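Side-chain contacts in probable branched-chain amino acid ABC transporter, amino acid binding protein (Thermus thermophilus, PDB 3LKB), which probably binds branched-chain amino acids, with valine seen in its cleft, and presents them to an ABC transporter for uptake: residues 32-37 against 293-298; 38-43 against 273-278; 133-138 against 373-378. The protein carries 2 engineered substitutions. All blocks are in the same frame, centred on the assembly; numbering follows the deposited sequence.

Overall arrangement
Helix 21-41 supplies the first segments of contacts 1 and 2, in turn along the chain. Contact 2 closes the shorter loop, from 38-43 to 273-278, and lies wholly within the longer one that contact 1 closes from 32-37 to 293-298. Between the two halves of these contacts the chain passes into the second lobe, where 133-138 begins contact 3; its partner, 373-378, comes after both other loops have closed, so contact 3 crosses them. Contacts 1 and 2 join the beginning of the first lobe to the chain returning to it, and touch through D33 and R277. Contact 3 ties the C-terminal helix to the second lobe, about 32 Å from contact 1 between centres.

Contact 1 of 3, residues 32-37 against 293-298; sequences EDYCKW and AAAIAV. Engineered in segment 293-298: A293 (natural residue Val), A295 (natural residue Ser).
Y34 of helix 21-41 packs against A294, A295 and V298 of helix 285-308 in a buried, largely apolar helix-helix contact of the first lobe. The short segments run in roughly the same direction, crossing at -37° with their axes 9.3 Å apart. With CG anti to the backbone N (chi1 -166°), the tyrosine ring reaches across to the backbone of the other helix, CE2 lying 3.5 Å from A295 CA. The CB of A295, an engineered alanine, makes an off-centre CH-pi contact, 4.2 Å from the Y34 ring centroid. V298 CB sits at the ring edge, 4.0 Å from Y34 CE2, while A294 CB meets CD2 obliquely; methyl-sized A294 leaves room for the broad ring. In this periplasmic-binding-protein fold both helices lie against strand 6-14, C35 and V298 touching L10, and I271 of helix 263-274 also packs on Y34. A long aromatic with a polar end suits the place, because its OH shares a water with the carbonyl of A295, to which that water donates at 2.8 Å from A295 O. Were Y34 cut back to an alanine, a gap would probably open beside A294 and V298, and the water would lose its hydroxyl partner.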
ATOM      1  N   GLU A  32      14.283  -1.970   4.006  1.00 12.42           N
ATOM      2  CA  GLU A  32      14.434  -1.040   5.093  1.00 13.65           C
ATOM      3  C   GLU A  32      14.796  -1.805   6.353  1.00 13.15           C
ATOM      4  O   GLU A  32      15.699  -1.408   7.066  1.00 13.08           O
ATOM      5  CB  GLU A  32      13.155  -0.260   5.317  1.00 13.90           C
ATOM      6  CG  GLU A  32      13.336   0.814   6.358  1.00 20.82           C
ATOM      7  CD  GLU A  32      12.177   1.809   6.415  1.00 30.65           C
ATOM      8  OE1 GLU A  32      11.633   2.205   5.339  1.00 32.57           O
ATOM      9  OE2 GLU A  32      11.827   2.200   7.557  1.00 34.89           O
ATOM     10  N   ASP A  33      14.100  -2.915   6.603  1.00 13.26           N
ATOM     11  CA  ASP A  33      14.355  -3.720   7.799  1.00 13.14           C
ATOM     12  C   ASP A  33      15.762  -4.332   7.884  1.00 12.61           C
ATOM     13  O   ASP A  33      16.415  -4.263   8.934  1.00 11.60           O
ATOM     14  CB  ASP A  33      13.273  -4.801   7.983  1.00 12.72           C
ATOM     15  CG  ASP A  33      11.953  -4.188   8.376  1.00 13.77           C
ATOM     16  OD1 ASP A  33      11.977  -2.960   8.602  1.00 13.40           O
ATOM     17  OD2 ASP A  33      10.911  -4.884   8.424  1.00 13.20           O
ATOM     18  N   TYR A  34      16.181  -4.899   6.787  1.00 12.52           N
ATOM     19  CA  TYR A  34      17.479  -5.541   6.736  1.00 14.19           C
ATOM     20  C   TYR A  34      18.593  -4.520   6.947  1.00 16.03           C
ATOM     21  O   TYR A  34      19.570  -4.770   7.665  1.00 16.24           O
ATOM     22  CB  TYR A  34      17.642  -6.215   5.389  1.00 13.38           C
ATOM     23  CG  TYR A  34      18.810  -7.144   5.450  1.00 11.57           C
ATOM     24  CD1 TYR A  34      18.654  -8.348   6.071  1.00 12.08           C
ATOM     25  CD2 TYR A  34      20.015  -6.749   4.907  1.00 11.88           C
ATOM     26  CE1 TYR A  34      19.717  -9.201   6.185  1.00 12.66           C
ATOM     27  CE2 TYR A  34      21.093  -7.594   5.027  1.00 13.09           C
ATOM     28  CZ  TYR A  34      20.936  -8.799   5.664  1.00 12.90           C
ATOM     29  OH  TYR A  34      22.014  -9.624   5.801  1.00  9.62           O
ATOM     30  N   CYS A  35      18.426  -3.362   6.292  1.00 18.52           N
ATOM     31  CA  CYS A  35      19.396  -2.303   6.404  1.00 21.62           C
ATOM     32  C   CYS A  35      19.490  -1.831   7.848  1.00 21.21           C
ATOM     33  O   CYS A  35      20.575  -1.484   8.341  1.00 21.28           O
ATOM     34  CB  CYS A  35      19.025  -1.143   5.500  1.00 20.00           C
ATOM     35  SG  CYS A  35      20.316   0.130   5.341  1.00 20.00           S
ATOM     36  N   LYS A  36      18.324  -1.858   8.511  1.00 21.11           N
ATOM     37  CA  LYS A  36      18.183  -1.482   9.912  1.00 21.44           C
ATOM     38  C   LYS A  36      18.923  -2.475  10.781  1.00 20.25           C
ATOM     39  O   LYS A  36      19.669  -2.114  11.690  1.00 19.43           O
ATOM     40  CB  LYS A  36      16.707  -1.494  10.288  1.00 22.49           C
ATOM     41  CG  LYS A  36      16.347  -0.506  11.382  1.00 27.39           C
ATOM     42  CD  LYS A  36      15.174   0.376  10.989  1.00 30.94           C
ATOM     43  CE  LYS A  36      15.593   1.425   9.975  1.00 36.95           C
ATOM     44  NZ  LYS A  36      14.462   2.341   9.633  1.00 40.11           N
ATOM     45  N   TRP A  37      18.690  -3.777  10.498  1.00 18.51           N
ATOM     46  CA  TRP A  37      19.402  -4.887  11.133  1.00 19.14           C
ATOM     47  C   TRP A  37      20.930  -4.876  10.867  1.00 18.94           C
ATOM     48  O   TRP A  37      21.702  -5.137  11.760  1.00 18.33           O
ATOM     49  CB  TRP A  37      18.782  -6.236  10.725  1.00 19.45           C
ATOM     50  CG  TRP A  37      19.173  -7.417  11.576  1.00 21.03           C
ATOM     51  CD1 TRP A  37      18.646  -7.766  12.806  1.00 25.74           C
ATOM     52  CD2 TRP A  37      20.100  -8.446  11.243  1.00 23.22           C
ATOM     53  NE1 TRP A  37      19.210  -8.947  13.260  1.00 27.15           N
ATOM     54  CE2 TRP A  37      20.115  -9.373  12.321  1.00 25.15           C
ATOM     55  CE3 TRP A  37      20.935  -8.672  10.148  1.00 26.95           C
ATOM     56  CZ2 TRP A  37      20.956 -10.494  12.340  1.00 28.60           C
ATOM     57  CZ3 TRP A  37      21.779  -9.819  10.157  1.00 29.34           C
ATOM     58  CH2 TRP A  37      21.781 -10.709  11.250  1.00 28.93           C
ATOM     59  N   ALA A 293      17.678  -9.292  -1.804  1.00  6.27           N
ATOM     60  CA  ALA A 293      18.291  -8.218  -2.553  1.00  6.22           C
ATOM     61  C   ALA A 293      19.120  -7.338  -1.614  1.00  7.63           C
ATOM     62  O   ALA A 293      20.271  -7.027  -1.940  1.00  8.29           O
ATOM     63  CB  ALA A 293      17.247  -7.391  -3.226  1.00  5.46           C
ATOM     64  N   ALA A 294      18.552  -6.907  -0.480  1.00  6.65           N
ATOM     65  CA  ALA A 294      19.317  -6.077   0.448  1.00  7.10           C
ATOM     66  C   ALA A 294      20.517  -6.860   1.016  1.00  8.03           C
ATOM     67  O   ALA A 294      21.615  -6.304   1.172  1.00  7.19           O
ATOM     68  CB  ALA A 294      18.446  -5.614   1.580  1.00  6.63           C
ATOM     69  N   ALA A 295      20.297  -8.136   1.333  1.00  8.06           N
ATOM     70  CA  ALA A 295      21.385  -8.999   1.827  1.00  8.65           C
ATOM     71  C   ALA A 295      22.531  -9.117   0.823  1.00  9.04           C
ATOM     72  O   ALA A 295      23.690  -9.039   1.213  1.00 10.18           O
ATOM     73  CB  ALA A 295      20.859 -10.390   2.201  1.00  8.10           C
ATOM     74  N   ILE A 296      22.215  -9.269  -0.466  1.00  9.46           N
ATOM     75  CA  ILE A 296      23.252  -9.336  -1.486  1.00  8.81           C
ATOM     76  C   ILE A 296      24.085  -8.040  -1.471  1.00  9.96           C
ATOM     77  O   ILE A 296      25.333  -8.109  -1.376  1.00  9.93           O
ATOM     78  CB  ILE A 296      22.715  -9.674  -2.883  1.00  8.08           C
ATOM     79  CG1 ILE A 296      22.046 -11.047  -2.853  1.00  6.73           C
ATOM     80  CG2 ILE A 296      23.875  -9.642  -3.952  1.00  6.23           C
ATOM     81  CD1 ILE A 296      21.458 -11.552  -4.185  1.00  2.00           C
ATOM     82  N   ALA A 297      23.388  -6.892  -1.488  1.00  9.95           N
ATOM     83  CA  ALA A 297      23.998  -5.546  -1.463  1.00  9.90           C
ATOM     84  C   ALA A 297      24.843  -5.388  -0.234  1.00 10.27           C
ATOM     85  O   ALA A 297      26.001  -5.038  -0.326  1.00 10.93           O
ATOM     86  CB  ALA A 297      22.934  -4.461  -1.498  1.00  9.65           C
ATOM     87  N   VAL A 298      24.271  -5.656   0.926  1.00  9.97           N
ATOM     88  CA  VAL A 298      25.038  -5.533   2.119  1.00 10.28           C
ATOM     89  C   VAL A 298      26.225  -6.528   2.097  1.00 11.47           C
ATOM     90  O   VAL A 298      27.347  -6.194   2.502  1.00 12.01           O
ATOM     91  CB  VAL A 298      24.176  -5.676   3.384  1.00  9.72           C
ATOM     92  CG1 VAL A 298      25.090  -5.773   4.646  1.00  7.04           C
ATOM     93  CG2 VAL A 298      23.198  -4.513   3.457  1.00  8.43           C
TER
HETATM   94  O   HOH W   1      24.121  -9.278   3.934  1.00 14.15           O

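Contact 2 of 3, residues 38-43 against 273-278; sequences ANERKL and RKYGRP
E40 and K274 meet the Y275 ring differently: E40 OE2 lies at its edge, near the ring plane, whereas K274 CG lies 3.9 Å over one face, nearer its margin than its centre. The carboxylate is turned 64° from the ring, so the two flat groups do not stack. E40 and Y275 reach out to meet each other, and the phenol oxygen comes close to the aliphatic part of the acid, Y275 OH being 3.2 Å from E40 CG. OE2 stands 3.8 Å from Y275 CE1, at the carbon edge of the ring. The other oxygen serves the lysine: E40 OE1 and K274 NZ form a long salt bridge of 3.6 Å. In K274, chi1 (-177°) sets CG over the ring, and the bends at chi2 and chi4 carry NZ to the acid. A lysine suits this surface position because its first methylenes can lie on an aromatic face, as CG does here, while its charge reaches beyond. A glutamate suits its exposed helix end because one carboxylate oxygen can face the lysine while the other lies at the tyrosine edge.

Both segments lie at helix ends in the first lobe of the leucine-binding-protein fold, and each helix finishes in a Schellman motif. Helix 21-41 turns off at K42, whose positive phi accompanies the bond from L43 N to A38 O, 3.1 Å long. Helix 263-274 does so through G276, also with positive phi, a conformation easily adopted without a side chain; G276 N bonds to R273 O at 2.8 Å. Beyond that turn R277 swings back to D33 of helix 21-41 in a salt bridge and also hydrogen-bonds Q57 of the second subunit, on which P278 packs. Y275 also packs its side chain on K36 of helix 21-41.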
ATOM      1  N   ALA A  38      21.362  -4.538   9.655  1.00 19.38           N
ATOM      2  CA  ALA A  38      22.803  -4.346   9.402  1.00 19.92           C
ATOM      3  C   ALA A  38      23.445  -3.381  10.404  1.00 19.21           C
ATOM      4  O   ALA A  38      24.521  -3.652  10.920  1.00 18.89           O
ATOM      5  CB  ALA A  38      23.053  -3.879   7.976  1.00 20.21           C
ATOM      6  N   ASN A  39      22.772  -2.273  10.676  1.00 19.28           N
ATOM      7  CA  ASN A  39      23.273  -1.251  11.613  1.00 19.86           C
ATOM      8  C   ASN A  39      23.334  -1.742  13.071  1.00 21.26           C
ATOM      9  O   ASN A  39      24.352  -1.528  13.746  1.00 20.36           O
ATOM     10  CB  ASN A  39      22.475   0.078  11.500  1.00 18.30           C
ATOM     11  CG  ASN A  39      22.853   0.907  10.261  1.00 18.81           C
ATOM     12  OD1 ASN A  39      23.975   0.825   9.738  1.00 19.68           O
ATOM     13  ND2 ASN A  39      21.917   1.703   9.785  1.00 16.56           N
ATOM     14  N   GLU A  40      22.247  -2.392  13.533  1.00 23.09           N
ATOM     15  CA  GLU A  40      22.147  -2.939  14.894  1.00 25.46           C
ATOM     16  C   GLU A  40      23.179  -4.048  15.164  1.00 25.49           C
ATOM     17  O   GLU A  40      23.687  -4.148  16.256  1.00 26.23           O
ATOM     18  CB  GLU A  40      20.744  -3.516  15.191  1.00 26.15           C
ATOM     19  CG  GLU A  40      19.549  -2.737  14.660  1.00 31.54           C
ATOM     20  CD  GLU A  40      18.613  -2.191  15.758  1.00 39.65           C
ATOM     21  OE1 GLU A  40      18.708  -2.699  16.926  1.00 42.72           O
ATOM     22  OE2 GLU A  40      17.776  -1.283  15.429  1.00 38.00           O
ATOM     23  N   ARG A  41      23.454  -4.894  14.184  1.00 25.66           N
ATOM     24  CA  ARG A  41      24.380  -5.994  14.370  1.00 26.81           C
ATOM     25  C   ARG A  41      25.777  -5.677  13.873  1.00 26.21           C
ATOM     26  O   ARG A  41      26.655  -6.520  13.926  1.00 25.79           O
ATOM     27  CB  ARG A  41      23.870  -7.218  13.629  1.00 27.23           C
ATOM     28  CG  ARG A  41      22.386  -7.468  13.812  1.00 31.43           C
ATOM     29  CD  ARG A  41      22.035  -8.135  15.170  1.00 39.95           C
ATOM     30  NE  ARG A  41      23.020  -9.137  15.578  1.00 45.35           N
ATOM     31  CZ  ARG A  41      23.598  -9.164  16.779  1.00 48.86           C
ATOM     32  NH1 ARG A  41      23.276  -8.252  17.703  1.00 49.00           N
ATOM     33  NH2 ARG A  41      24.494 -10.111  17.058  1.00 49.03           N
ATOM     34  N   LYS A  42      25.976  -4.470  13.358  1.00 26.67           N
ATOM     35  CA  LYS A  42      27.278  -4.067  12.806  1.00 26.79           C
ATOM     36  C   LYS A  42      27.865  -5.123  11.846  1.00 25.49           C
ATOM     37  O   LYS A  42      29.013  -5.555  11.960  1.00 24.92           O
ATOM     38  CB  LYS A  42      28.251  -3.684  13.937  1.00 27.70           C
ATOM     39  CG  LYS A  42      28.144  -2.202  14.362  1.00 30.85           C
ATOM     40  CD  LYS A  42      27.633  -2.041  15.803  1.00 38.46           C
ATOM     41  CE  LYS A  42      28.756  -2.225  16.878  1.00 40.42           C
ATOM     42  NZ  LYS A  42      28.267  -2.820  18.197  1.00 42.38           N
ATOM     43  N   LEU A  43      27.038  -5.537  10.905  1.00 24.05           N
ATOM     44  CA  LEU A  43      27.436  -6.473   9.893  1.00 23.49           C
ATOM     45  C   LEU A  43      28.609  -5.986   9.053  1.00 22.90           C
ATOM     46  O   LEU A  43      29.401  -6.794   8.587  1.00 22.73           O
ATOM     47  CB  LEU A  43      26.254  -6.761   8.977  1.00 23.57           C
ATOM     48  CG  LEU A  43      25.408  -8.026   9.171  1.00 24.37           C
ATOM     49  CD1 LEU A  43      25.240  -8.430  10.608  1.00 25.93           C
ATOM     50  CD2 LEU A  43      24.065  -7.802   8.498  1.00 24.11           C
ATOM     51  N   ARG A 273       9.716  -9.637  13.359  1.00 22.29           N
ATOM     52  CA  ARG A 273       9.087  -9.415  14.646  1.00 25.64           C
ATOM     53  C   ARG A 273       9.753  -8.253  15.355  1.00 26.13           C
ATOM     54  O   ARG A 273       9.074  -7.341  15.872  1.00 26.31           O
ATOM     55  CB  ARG A 273       8.999 -10.699  15.489  1.00 26.83           C
ATOM     56  CG  ARG A 273      10.290 -11.259  16.068  1.00 32.97           C
ATOM     57  CD  ARG A 273      10.679 -10.652  17.478  1.00 42.09           C
ATOM     58  NE  ARG A 273       9.593 -10.708  18.481  1.00 46.22           N
ATOM     59  CZ  ARG A 273       9.381 -11.709  19.347  1.00 48.20           C
ATOM     60  NH1 ARG A 273      10.171 -12.788  19.368  1.00 46.94           N
ATOM     61  NH2 ARG A 273       8.363 -11.627  20.207  1.00 48.42           N
ATOM     62  N   LYS A 274      11.079  -8.222  15.264  1.00 26.50           N
ATOM     63  CA  LYS A 274      11.850  -7.186  15.890  1.00 26.81           C
ATOM     64  C   LYS A 274      11.260  -5.832  15.613  1.00 26.16           C
ATOM     65  O   LYS A 274      11.095  -5.077  16.554  1.00 26.86           O
ATOM     66  CB  LYS A 274      13.311  -7.241  15.450  1.00 27.79           C
ATOM     67  CG  LYS A 274      14.206  -6.191  16.137  1.00 32.97           C
ATOM     68  CD  LYS A 274      15.550  -6.777  16.661  1.00 37.72           C
ATOM     69  CE  LYS A 274      16.521  -5.665  17.111  1.00 41.60           C
ATOM     70  NZ  LYS A 274      15.908  -4.601  18.026  1.00 42.70           N
ATOM     71  N   TYR A 275      10.945  -5.512  14.353  1.00 24.93           N
ATOM     72  CA  TYR A 275      10.477  -4.161  13.998  1.00 23.98           C
ATOM     73  C   TYR A 275       8.948  -4.065  13.875  1.00 23.82           C
ATOM     74  O   TYR A 275       8.417  -3.134  13.253  1.00 23.46           O
ATOM     75  CB  TYR A 275      11.177  -3.614  12.720  1.00 24.14           C
ATOM     76  CG  TYR A 275      12.690  -3.657  12.806  1.00 25.82           C
ATOM     77  CD1 TYR A 275      13.378  -2.913  13.798  1.00 26.88           C
ATOM     78  CD2 TYR A 275      13.440  -4.469  11.939  1.00 25.33           C
ATOM     79  CE1 TYR A 275      14.775  -2.972  13.929  1.00 28.93           C
ATOM     80  CE2 TYR A 275      14.853  -4.529  12.028  1.00 27.02           C
ATOM     81  CZ  TYR A 275      15.516  -3.782  13.040  1.00 29.83           C
ATOM     82  OH  TYR A 275      16.876  -3.833  13.180  1.00 24.49           O
ATOM     83  N   GLY A 276       8.253  -5.043  14.463  1.00 23.79           N
ATOM     84  CA  GLY A 276       6.782  -5.048  14.567  1.00 22.76           C
ATOM     85  C   GLY A 276       6.031  -5.085  13.238  1.00 22.31           C
ATOM     86  O   GLY A 276       4.979  -4.468  13.107  1.00 22.57           O
ATOM     87  N   ARG A 277       6.563  -5.793  12.241  1.00 20.66           N
ATOM     88  CA  ARG A 277       5.841  -5.914  10.979  1.00 18.87           C
ATOM     89  C   ARG A 277       4.586  -6.741  11.200  1.00 18.37           C
ATOM     90  O   ARG A 277       4.566  -7.607  12.079  1.00 18.42           O
ATOM     91  CB  ARG A 277       6.721  -6.551   9.886  1.00 18.50           C
ATOM     92  CG  ARG A 277       7.897  -5.676   9.489  1.00 14.98           C
ATOM     93  CD  ARG A 277       7.397  -4.365   8.978  1.00 10.52           C
ATOM     94  NE  ARG A 277       8.494  -3.652   8.361  1.00 10.80           N
ATOM     95  CZ  ARG A 277       8.406  -2.491   7.731  1.00  9.91           C
ATOM     96  NH1 ARG A 277       7.229  -1.856   7.591  1.00  7.37           N
ATOM     97  NH2 ARG A 277       9.521  -1.973   7.231  1.00  9.28           N
ATOM     98  N   PRO A 278       3.529  -6.468  10.417  1.00 18.10           N
ATOM     99  CA  PRO A 278       2.341  -7.341  10.492  1.00 18.13           C
ATOM    100  C   PRO A 278       2.663  -8.743  10.017  1.00 18.47           C
ATOM    101  O   PRO A 278       3.511  -8.930   9.116  1.00 17.50           O
ATOM    102  CB  PRO A 278       1.338  -6.701   9.545  1.00 17.58           C
ATOM    103  CG  PRO A 278       1.976  -5.457   9.023  1.00 18.58           C
ATOM    104  CD  PRO A 278       3.363  -5.320   9.509  1.00 17.26           C
TER

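Contact 3 of 3, residues 133-138 against 373-378; sequences LLEYIA and FTSALF
E135 sends its side chain from helix 126-140 toward the start of the C-terminal helix 376-383. Its CB points at the 373-378 segment, and chi1 of -86° sets CG opposite the carbonyl carbon. There CG meets the leucine, lying 3.8 Å from L377 CD2. The chain then runs on extended, so that CD passes along L377 CB; the acid and the leucine lie alongside one another, pointing opposite ways, with the leucine branch CD2 against the CG methylene. At the tip OE1 takes a hydrogen bond of 2.9 Å from S375 OG, the hydroxyl arriving nearly in line with the C-O bond of the carboxylate. OE1 also rests 3.8 Å from L377 CB.

S375 is the N-cap of the helix, and its hydroxyl has a double task. Its OG accepts from F378 N at 3.0 Å and an almost straight 174°, while giving its own proton to E135. A serine fits because one small oxygen can accept from the first helical turn and donate outward at once. The bond to the acid is likely to hold the capping hydroxyl in this orientation, and the positive end of the helix dipole would probably favour the negative charge of E135. E128, about two turns earlier in helix 126-140, accepts from S375 N, so two acids of the same helix hold this serine.

Much of the surrounding packing is apolar: L377 and L134 both reach L170 of helix 160-170, while on the sheet side L133 and Y136 lie against A252 and L250 of strand 250-253, in the mixed sheet of the second lobe. Helix 126-140 thus stands between that strand and the helix that ends the chain, with helix 160-170 at its flank.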
ATOM      1  N   LEU A 133       7.128 -23.874 -16.084  1.00  6.79           N
ATOM      2  CA  LEU A 133       5.703 -24.188 -16.021  1.00  8.28           C
ATOM      3  C   LEU A 133       5.129 -24.867 -17.306  1.00  9.34           C
ATOM      4  O   LEU A 133       4.314 -25.800 -17.219  1.00 10.35           O
ATOM      5  CB  LEU A 133       4.899 -22.895 -15.755  1.00  6.88           C
ATOM      6  CG  LEU A 133       5.102 -22.291 -14.368  1.00  7.53           C
ATOM      7  CD1 LEU A 133       4.551 -20.922 -14.330  1.00  8.02           C
ATOM      8  CD2 LEU A 133       4.530 -23.192 -13.227  1.00  2.00           C
ATOM      9  N   LEU A 134       5.502 -24.369 -18.471  1.00  9.63           N
ATOM     10  CA  LEU A 134       5.042 -24.984 -19.709  1.00 11.42           C
ATOM     11  C   LEU A 134       5.564 -26.382 -19.821  1.00 12.58           C
ATOM     12  O   LEU A 134       4.838 -27.246 -20.327  1.00 13.39           O
ATOM     13  CB  LEU A 134       5.444 -24.203 -20.951  1.00 10.43           C
ATOM     14  CG  LEU A 134       4.804 -22.815 -21.110  1.00 11.55           C
ATOM     15  CD1 LEU A 134       5.423 -22.048 -22.276  1.00 11.53           C
ATOM     16  CD2 LEU A 134       3.308 -22.895 -21.278  1.00 12.25           C
ATOM     17  N   GLU A 135       6.792 -26.620 -19.346  1.00 13.34           N
ATOM     18  CA  GLU A 135       7.349 -27.949 -19.423  1.00 14.93           C
ATOM     19  C   GLU A 135       6.468 -28.830 -18.565  1.00 14.32           C
ATOM     20  O   GLU A 135       6.009 -29.888 -18.987  1.00 15.15           O
ATOM     21  CB  GLU A 135       8.767 -27.988 -18.887  1.00 16.10           C
ATOM     22  CG  GLU A 135       9.826 -27.629 -19.917  1.00 22.22           C
ATOM     23  CD  GLU A 135      11.260 -27.998 -19.450  1.00 30.44           C
ATOM     24  OE1 GLU A 135      11.969 -27.039 -19.001  1.00 32.03           O
ATOM     25  OE2 GLU A 135      11.643 -29.222 -19.527  1.00 28.77           O
ATOM     26  N   TYR A 136       6.186 -28.351 -17.363  1.00 14.36           N
ATOM     27  CA  TYR A 136       5.340 -29.066 -16.445  1.00 13.52           C
ATOM     28  C   TYR A 136       3.966 -29.332 -17.116  1.00 13.83           C
ATOM     29  O   TYR A 136       3.455 -30.441 -17.030  1.00 14.28           O
ATOM     30  CB  TYR A 136       5.209 -28.261 -15.155  1.00 13.61           C
ATOM     31  CG  TYR A 136       4.410 -28.967 -14.111  1.00 11.77           C
ATOM     32  CD1 TYR A 136       5.034 -29.648 -13.090  1.00 13.89           C
ATOM     33  CD2 TYR A 136       3.031 -29.001 -14.180  1.00 12.29           C
ATOM     34  CE1 TYR A 136       4.297 -30.346 -12.135  1.00 17.01           C
ATOM     35  CE2 TYR A 136       2.280 -29.678 -13.230  1.00 13.47           C
ATOM     36  CZ  TYR A 136       2.928 -30.347 -12.227  1.00 15.48           C
ATOM     37  OH  TYR A 136       2.219 -31.005 -11.293  1.00 20.84           O
ATOM     38  N   ILE A 137       3.379 -28.341 -17.792  1.00 13.08           N
ATOM     39  CA  ILE A 137       2.141 -28.590 -18.523  1.00 13.33           C
ATOM     40  C   ILE A 137       2.272 -29.750 -19.554  1.00 14.11           C
ATOM     41  O   ILE A 137       1.392 -30.607 -19.613  1.00 13.90           O
ATOM     42  CB  ILE A 137       1.605 -27.331 -19.239  1.00 12.96           C
ATOM     43  CG1 ILE A 137       1.056 -26.321 -18.233  1.00 11.43           C
ATOM     44  CG2 ILE A 137       0.503 -27.724 -20.260  1.00 11.40           C
ATOM     45  CD1 ILE A 137       0.965 -24.892 -18.792  1.00  7.76           C
ATOM     46  N   ALA A 138       3.344 -29.745 -20.359  1.00 14.92           N
ATOM     47  CA  ALA A 138       3.515 -30.717 -21.457  1.00 17.18           C
ATOM     48  C   ALA A 138       3.739 -32.135 -20.904  1.00 18.08           C
ATOM     49  O   ALA A 138       3.302 -33.087 -21.494  1.00 18.51           O
ATOM     50  CB  ALA A 138       4.662 -30.302 -22.411  1.00 15.85           C
ATOM     51  N   PHE A 373      15.569 -27.071  -9.932  1.00 11.14           N
ATOM     52  CA  PHE A 373      16.060 -27.377 -11.257  1.00 10.98           C
ATOM     53  C   PHE A 373      16.236 -26.105 -12.132  1.00 10.57           C
ATOM     54  O   PHE A 373      15.660 -25.056 -11.828  1.00  9.59           O
ATOM     55  CB  PHE A 373      15.168 -28.450 -11.939  1.00 11.38           C
ATOM     56  CG  PHE A 373      13.780 -27.950 -12.366  1.00 10.71           C
ATOM     57  CD1 PHE A 373      13.536 -27.622 -13.701  1.00  8.73           C
ATOM     58  CD2 PHE A 373      12.717 -27.838 -11.432  1.00  9.38           C
ATOM     59  CE1 PHE A 373      12.267 -27.150 -14.126  1.00  8.50           C
ATOM     60  CE2 PHE A 373      11.434 -27.343 -11.814  1.00  7.18           C
ATOM     61  CZ  PHE A 373      11.214 -26.995 -13.174  1.00  9.08           C
ATOM     62  N   THR A 374      17.067 -26.209 -13.170  1.00 10.51           N
ATOM     63  CA  THR A 374      17.214 -25.167 -14.194  1.00 11.76           C
ATOM     64  C   THR A 374      16.581 -25.665 -15.465  1.00 11.88           C
ATOM     65  O   THR A 374      16.534 -26.887 -15.699  1.00 13.45           O
ATOM     66  CB  THR A 374      18.686 -24.792 -14.491  1.00 12.73           C
ATOM     67  OG1 THR A 374      19.379 -25.922 -15.036  1.00 12.91           O
ATOM     68  CG2 THR A 374      19.410 -24.284 -13.221  1.00 10.58           C
ATOM     69  N   SER A 375      16.044 -24.768 -16.278  1.00 11.89           N
ATOM     70  CA  SER A 375      15.393 -25.188 -17.534  1.00 12.49           C
ATOM     71  C   SER A 375      16.329 -25.102 -18.748  1.00 13.51           C
ATOM     72  O   SER A 375      16.606 -24.019 -19.243  1.00 14.77           O
ATOM     73  CB  SER A 375      14.113 -24.394 -17.815  1.00 12.21           C
ATOM     74  OG  SER A 375      13.642 -24.697 -19.125  1.00 10.76           O
ATOM     75  N   ALA A 376      16.816 -26.234 -19.240  1.00 13.85           N
ATOM     76  CA  ALA A 376      17.592 -26.207 -20.475  1.00 13.88           C
ATOM     77  C   ALA A 376      16.725 -25.730 -21.658  1.00 14.32           C
ATOM     78  O   ALA A 376      17.221 -24.985 -22.537  1.00 15.15           O
ATOM     79  CB  ALA A 376      18.187 -27.572 -20.748  1.00 13.39           C
ATOM     80  N   LEU A 377      15.446 -26.128 -21.696  1.00 13.72           N
ATOM     81  CA  LEU A 377      14.525 -25.569 -22.709  1.00 13.73           C
ATOM     82  C   LEU A 377      14.546 -24.008 -22.790  1.00 13.82           C
ATOM     83  O   LEU A 377      14.657 -23.412 -23.879  1.00 14.70           O
ATOM     84  CB  LEU A 377      13.104 -26.054 -22.490  1.00 12.86           C
ATOM     85  CG  LEU A 377      12.078 -25.582 -23.544  1.00 13.78           C
ATOM     86  CD1 LEU A 377      12.580 -25.844 -24.969  1.00 13.89           C
ATOM     87  CD2 LEU A 377      10.718 -26.268 -23.370  1.00 12.89           C
ATOM     88  N   PHE A 378      14.422 -23.354 -21.645  1.00 13.51           N
ATOM     89  CA  PHE A 378      14.593 -21.911 -21.579  1.00 13.35           C
ATOM     90  C   PHE A 378      15.871 -21.451 -22.269  1.00 13.78           C
ATOM     91  O   PHE A 378      15.866 -20.452 -23.010  1.00 13.72           O
ATOM     92  CB  PHE A 378      14.590 -21.401 -20.133  1.00 12.71           C
ATOM     93  CG  PHE A 378      15.212 -20.036 -19.983  1.00 11.53           C
ATOM     94  CD1 PHE A 378      14.618 -18.926 -20.544  1.00  9.60           C
ATOM     95  CD2 PHE A 378      16.403 -19.875 -19.311  1.00  9.47           C
ATOM     96  CE1 PHE A 378      15.200 -17.652 -20.433  1.00  8.07           C
ATOM     97  CE2 PHE A 378      16.964 -18.619 -19.189  1.00 14.78           C
ATOM     98  CZ  PHE A 378      16.371 -17.503 -19.768  1.00  8.13           C
TER